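Long-range contact in probable FAD-dependent oxidoreductase PA4991 (Pseudomonas aeruginosa PAO1, PDB 5EZ7), which binds one FAD per subunit and probably works as an FAD-dependent oxidoreductase of the DAO family whose physiological substrate is unknown: residues A100-P106 with F143-R149. Numbering follows the deposited sequence.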
ATOM      1  N   ALA A 100     -12.072  12.660   3.826  1.00 44.25           N
ATOM      2  CA  ALA A 100     -13.113  12.024   3.065  1.00 43.46           C
ATOM      3  C   ALA A 100     -12.647  11.874   1.623  1.00 41.65           C
ATOM      4  O   ALA A 100     -11.893  12.698   1.098  1.00 40.76           O
ATOM      5  CB  ALA A 100     -14.367  12.856   3.117  1.00 45.19           C
ATOM      6  N   HIS A 101     -13.068  10.778   1.018  1.00 40.87           N
ATOM      7  CA  HIS A 101     -12.956  10.564  -0.410  1.00 39.84           C
ATOM      8  C   HIS A 101     -14.383  10.655  -0.919  1.00 39.28           C
ATOM      9  O   HIS A 101     -15.305  10.352  -0.186  1.00 39.65           O
ATOM     10  CB  HIS A 101     -12.346   9.201  -0.680  1.00 39.25           C
ATOM     11  CG  HIS A 101     -12.135   8.928  -2.125  1.00 40.47           C
ATOM     12  ND1 HIS A 101     -11.055   9.425  -2.823  1.00 39.96           N
ATOM     13  CD2 HIS A 101     -12.875   8.232  -3.021  1.00 42.62           C
ATOM     14  CE1 HIS A 101     -11.128   9.038  -4.082  1.00 39.65           C
ATOM     15  NE2 HIS A 101     -12.214   8.301  -4.226  1.00 41.12           N
ATOM     16  N   TYR A 102     -14.568  11.103  -2.156  1.00 39.18           N
ATOM     17  CA  TYR A 102     -15.924  11.420  -2.698  1.00 40.85           C
ATOM     18  C   TYR A 102     -16.254  10.614  -3.956  1.00 40.85           C
ATOM     19  O   TYR A 102     -15.337  10.111  -4.636  1.00 38.70           O
ATOM     20  CB  TYR A 102     -16.035  12.911  -3.023  1.00 40.93           C
ATOM     21  CG  TYR A 102     -15.982  13.808  -1.807  1.00 42.52           C
ATOM     22  CD1 TYR A 102     -14.786  14.031  -1.124  1.00 41.99           C
ATOM     23  CD2 TYR A 102     -17.129  14.452  -1.339  1.00 45.11           C
ATOM     24  CE1 TYR A 102     -14.733  14.846  -0.003  1.00 43.66           C
ATOM     25  CE2 TYR A 102     -17.085  15.282  -0.227  1.00 46.78           C
ATOM     26  CZ  TYR A 102     -15.891  15.486   0.433  1.00 46.26           C
ATOM     27  OH  TYR A 102     -15.861  16.315   1.534  1.00 49.27           O
ATOM     28  N   LEU A 103     -17.558  10.446  -4.217  1.00 43.18           N
ATOM     29  CA  LEU A 103     -18.061   9.986  -5.521  1.00 44.41           C
ATOM     30  C   LEU A 103     -18.575  11.214  -6.217  1.00 46.71           C
ATOM     31  O   LEU A 103     -19.094  12.126  -5.580  1.00 48.70           O
ATOM     32  CB  LEU A 103     -19.208   8.960  -5.434  1.00 45.47           C
ATOM     33  CG  LEU A 103     -19.046   7.716  -4.579  1.00 45.42           C
ATOM     34  CD1 LEU A 103     -20.305   6.859  -4.631  1.00 47.13           C
ATOM     35  CD2 LEU A 103     -17.812   6.906  -4.979  1.00 44.07           C
ATOM     36  N   TRP A 104     -18.490  11.182  -7.531  1.00 48.24           N
ATOM     37  CA  TRP A 104     -18.683  12.349  -8.370  1.00 51.61           C
ATOM     38  C   TRP A 104     -19.412  11.896  -9.638  1.00 55.49           C
ATOM     39  O   TRP A 104     -18.867  11.138 -10.438  1.00 53.10           O
ATOM     40  CB  TRP A 104     -17.303  12.940  -8.611  1.00 49.25           C
ATOM     41  CG  TRP A 104     -17.140  13.961  -9.639  1.00 48.97           C
ATOM     42  CD1 TRP A 104     -18.080  14.813 -10.155  1.00 49.59           C
ATOM     43  CD2 TRP A 104     -15.898  14.294 -10.262  1.00 47.18           C
ATOM     44  NE1 TRP A 104     -17.486  15.629 -11.089  1.00 49.27           N
ATOM     45  CE2 TRP A 104     -16.144  15.339 -11.153  1.00 47.05           C
ATOM     46  CE3 TRP A 104     -14.602  13.769 -10.173  1.00 46.67           C
ATOM     47  CZ2 TRP A 104     -15.147  15.877 -11.942  1.00 46.50           C
ATOM     48  CZ3 TRP A 104     -13.606  14.310 -10.962  1.00 45.76           C
ATOM     49  CH2 TRP A 104     -13.884  15.349 -11.832  1.00 45.51           C
ATOM     50  N   SER A 105     -20.667  12.338  -9.759  1.00 63.34           N
ATOM     51  CA  SER A 105     -21.643  11.813 -10.728  1.00 70.04           C
ATOM     52  C   SER A 105     -22.082  12.930 -11.680  1.00 76.12           C
ATOM     53  O   SER A 105     -21.819  14.109 -11.401  1.00 75.19           O
ATOM     54  CB  SER A 105     -22.878  11.245  -9.993  1.00 72.91           C
ATOM     55  OG  SER A 105     -22.677   9.904  -9.546  1.00 71.17           O
ATOM     56  N   PRO A 106     -22.726  12.568 -12.820  1.00 83.09           N
ATOM     57  CA  PRO A 106     -23.308  13.608 -13.676  1.00 86.45           C
ATOM     58  C   PRO A 106     -24.843  13.640 -13.579  1.00 87.84           C
ATOM     59  O   PRO A 106     -25.411  13.136 -12.603  1.00 87.37           O
ATOM     60  CB  PRO A 106     -22.835  13.193 -15.084  1.00 86.21           C
ATOM     61  CG  PRO A 106     -22.474  11.722 -14.976  1.00 85.09           C
ATOM     62  CD  PRO A 106     -22.708  11.282 -13.547  1.00 84.31           C
ATOM     63  N   PHE A 143     -19.736  23.699 -11.886  1.00 63.45           N
ATOM     64  CA  PHE A 143     -19.990  22.356 -11.415  1.00 63.69           C
ATOM     65  C   PHE A 143     -21.455  22.011 -11.484  1.00 68.02           C
ATOM     66  O   PHE A 143     -22.258  22.532 -10.711  1.00 70.45           O
ATOM     67  CB  PHE A 143     -19.546  22.116  -9.984  1.00 62.38           C
ATOM     68  CG  PHE A 143     -19.771  20.696  -9.540  1.00 61.52           C
ATOM     69  CD1 PHE A 143     -19.289  19.622 -10.321  1.00 59.71           C
ATOM     70  CD2 PHE A 143     -20.468  20.410  -8.377  1.00 62.00           C
ATOM     71  CE1 PHE A 143     -19.490  18.307  -9.938  1.00 58.18           C
ATOM     72  CE2 PHE A 143     -20.655  19.087  -7.980  1.00 61.68           C
ATOM     73  CZ  PHE A 143     -20.167  18.038  -8.762  1.00 59.68           C
ATOM     74  N   LYS A 144     -21.776  21.109 -12.404  1.00 71.03           N
ATOM     75  CA  LYS A 144     -23.108  20.556 -12.564  1.00 75.16           C
ATOM     76  C   LYS A 144     -22.963  19.116 -12.130  1.00 75.80           C
ATOM     77  O   LYS A 144     -21.845  18.594 -12.054  1.00 74.23           O
ATOM     78  CB  LYS A 144     -23.544  20.659 -14.029  1.00 78.01           C
ATOM     79  CG  LYS A 144     -23.403  22.076 -14.607  1.00 80.08           C
ATOM     80  CD  LYS A 144     -23.659  22.174 -16.113  1.00 80.42           C
ATOM     81  CE  LYS A 144     -25.139  22.175 -16.476  1.00 82.03           C
ATOM     82  NZ  LYS A 144     -25.956  23.110 -15.656  1.00 83.12           N
ATOM     83  N   GLY A 145     -24.075  18.469 -11.822  1.00 77.79           N
ATOM     84  CA  GLY A 145     -24.011  17.128 -11.255  1.00 76.13           C
ATOM     85  C   GLY A 145     -23.803  17.212  -9.755  1.00 74.99           C
ATOM     86  O   GLY A 145     -23.952  18.282  -9.149  1.00 75.21           O
ATOM     87  N   LYS A 146     -23.442  16.078  -9.160  1.00 72.10           N
ATOM     88  CA  LYS A 146     -23.517  15.931  -7.718  1.00 69.90           C
ATOM     89  C   LYS A 146     -22.425  15.081  -7.144  1.00 65.49           C
ATOM     90  O   LYS A 146     -21.972  14.113  -7.761  1.00 65.40           O
ATOM     91  CB  LYS A 146     -24.875  15.369  -7.307  1.00 73.64           C
ATOM     92  CG  LYS A 146     -25.657  14.615  -8.381  1.00 75.01           C
ATOM     93  CD  LYS A 146     -27.080  14.349  -7.917  1.00 77.58           C
ATOM     94  CE  LYS A 146     -27.882  15.642  -7.811  1.00 79.23           C
ATOM     95  NZ  LYS A 146     -29.334  15.373  -7.757  1.00 82.27           N
ATOM     96  N   ALA A 147     -22.015  15.447  -5.938  1.00 62.19           N
ATOM     97  CA  ALA A 147     -20.938  14.763  -5.253  1.00 58.35           C
ATOM     98  C   ALA A 147     -21.438  14.216  -3.930  1.00 57.09           C
ATOM     99  O   ALA A 147     -22.276  14.851  -3.270  1.00 57.88           O
ATOM    100  CB  ALA A 147     -19.757  15.702  -5.046  1.00 57.02           C
ATOM    101  N   TYR A 148     -20.908  13.041  -3.569  1.00 53.74           N
ATOM    102  CA  TYR A 148     -21.297  12.304  -2.369  1.00 53.30           C
ATOM    103  C   TYR A 148     -20.058  12.008  -1.512  1.00 50.74           C
ATOM    104  O   TYR A 148     -19.108  11.408  -1.985  1.00 47.25           O
ATOM    105  CB  TYR A 148     -21.994  10.995  -2.756  1.00 53.42           C
ATOM    106  CG  TYR A 148     -23.218  11.133  -3.641  1.00 55.10           C
ATOM    107  CD1 TYR A 148     -23.095  11.412  -4.998  1.00 54.39           C
ATOM    108  CD2 TYR A 148     -24.507  10.954  -3.127  1.00 58.30           C
ATOM    109  CE1 TYR A 148     -24.209  11.527  -5.820  1.00 55.72           C
ATOM    110  CE2 TYR A 148     -25.638  11.072  -3.941  1.00 59.89           C
ATOM    111  CZ  TYR A 148     -25.484  11.357  -5.294  1.00 59.24           C
ATOM    112  OH  TYR A 148     -26.596  11.485  -6.126  1.00 60.90           O
ATOM    113  N   ARG A 149     -20.086  12.454  -0.265  1.00 52.60           N
ATOM    114  CA  ARG A 149     -19.012  12.251   0.721  1.00 54.13           C
ATOM    115  C   ARG A 149     -19.032  10.803   1.313  1.00 54.32           C
ATOM    116  O   ARG A 149     -20.076  10.342   1.780  1.00 56.39           O
ATOM    117  CB  ARG A 149     -19.164  13.293   1.861  1.00 57.28           C
ATOM    118  CG  ARG A 149     -18.137  13.175   2.983  1.00 58.70           C
ATOM    119  CD  ARG A 149     -18.306  14.159   4.144  1.00 62.64           C
ATOM    120  NE  ARG A 149     -16.980  14.376   4.750  1.00 64.73           N
ATOM    121  CZ  ARG A 149     -16.696  14.575   6.046  1.00 68.60           C
ATOM    122  NH1 ARG A 149     -17.650  14.643   6.976  1.00 72.91           N
ATOM    123  NH2 ARG A 149     -15.412  14.724   6.420  1.00 67.47           N
TER
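Two antiparallel strands, 102-105 and 146-149, lie side by side in the large mixed sheet of this DAO-family flavoenzyme, flanked by strands 244-246 and 127-129 respectively. Their axes approach to 4.6 Å at 163°. Leu103 and Tyr148 form a hydrogen-bonded pair, Leu103 N to Tyr148 O and Tyr148 N to Leu103 O both spanning 2.9 Å; Ser105 N adds a 3.0 Å bond to Lys146 O. On one face, Leu103 and Tyr148, both m at chi1, are neighbours, CB to CB 4.4 Å, and Lys146 swings its amine away from strand 102-105. On the other, the m rotamer of Tyr102 lays its ring along Arg149, with Tyr102 CE2 3.6 Å from Arg149 CB. The first three chi angles of Arg149 are all t, so its extended chain brings NE to 3.4 Å from Ala100 CB. Ala147 pairs with Trp104 in a non-hydrogen-bonded position, and the t rotamer of Trp104 carries the indole to about 4 Å (nearest atoms) from a bound mercury ion. The CA-to-CB bond of Phe143 runs sideways, but its t rotamer brings the ring end in to Trp104. Gly145, at phi 84° and psi -166°, leads into strand 146-149; a CB would be jammed against the carbonyl O of Lys144 and clash with Ser105 O. The CA-to-CB bond of His101 points away from segment 143-149; its ring meets His245 edge-to-face and lies about 4 Å (nearest atoms) from the side chain of FAD-binding Ile52. The five-membered ring of Trp104 and the Phe143 ring lie obliquely at 57°, with Trp104 NE1 3.5 Å from Phe143 CE1.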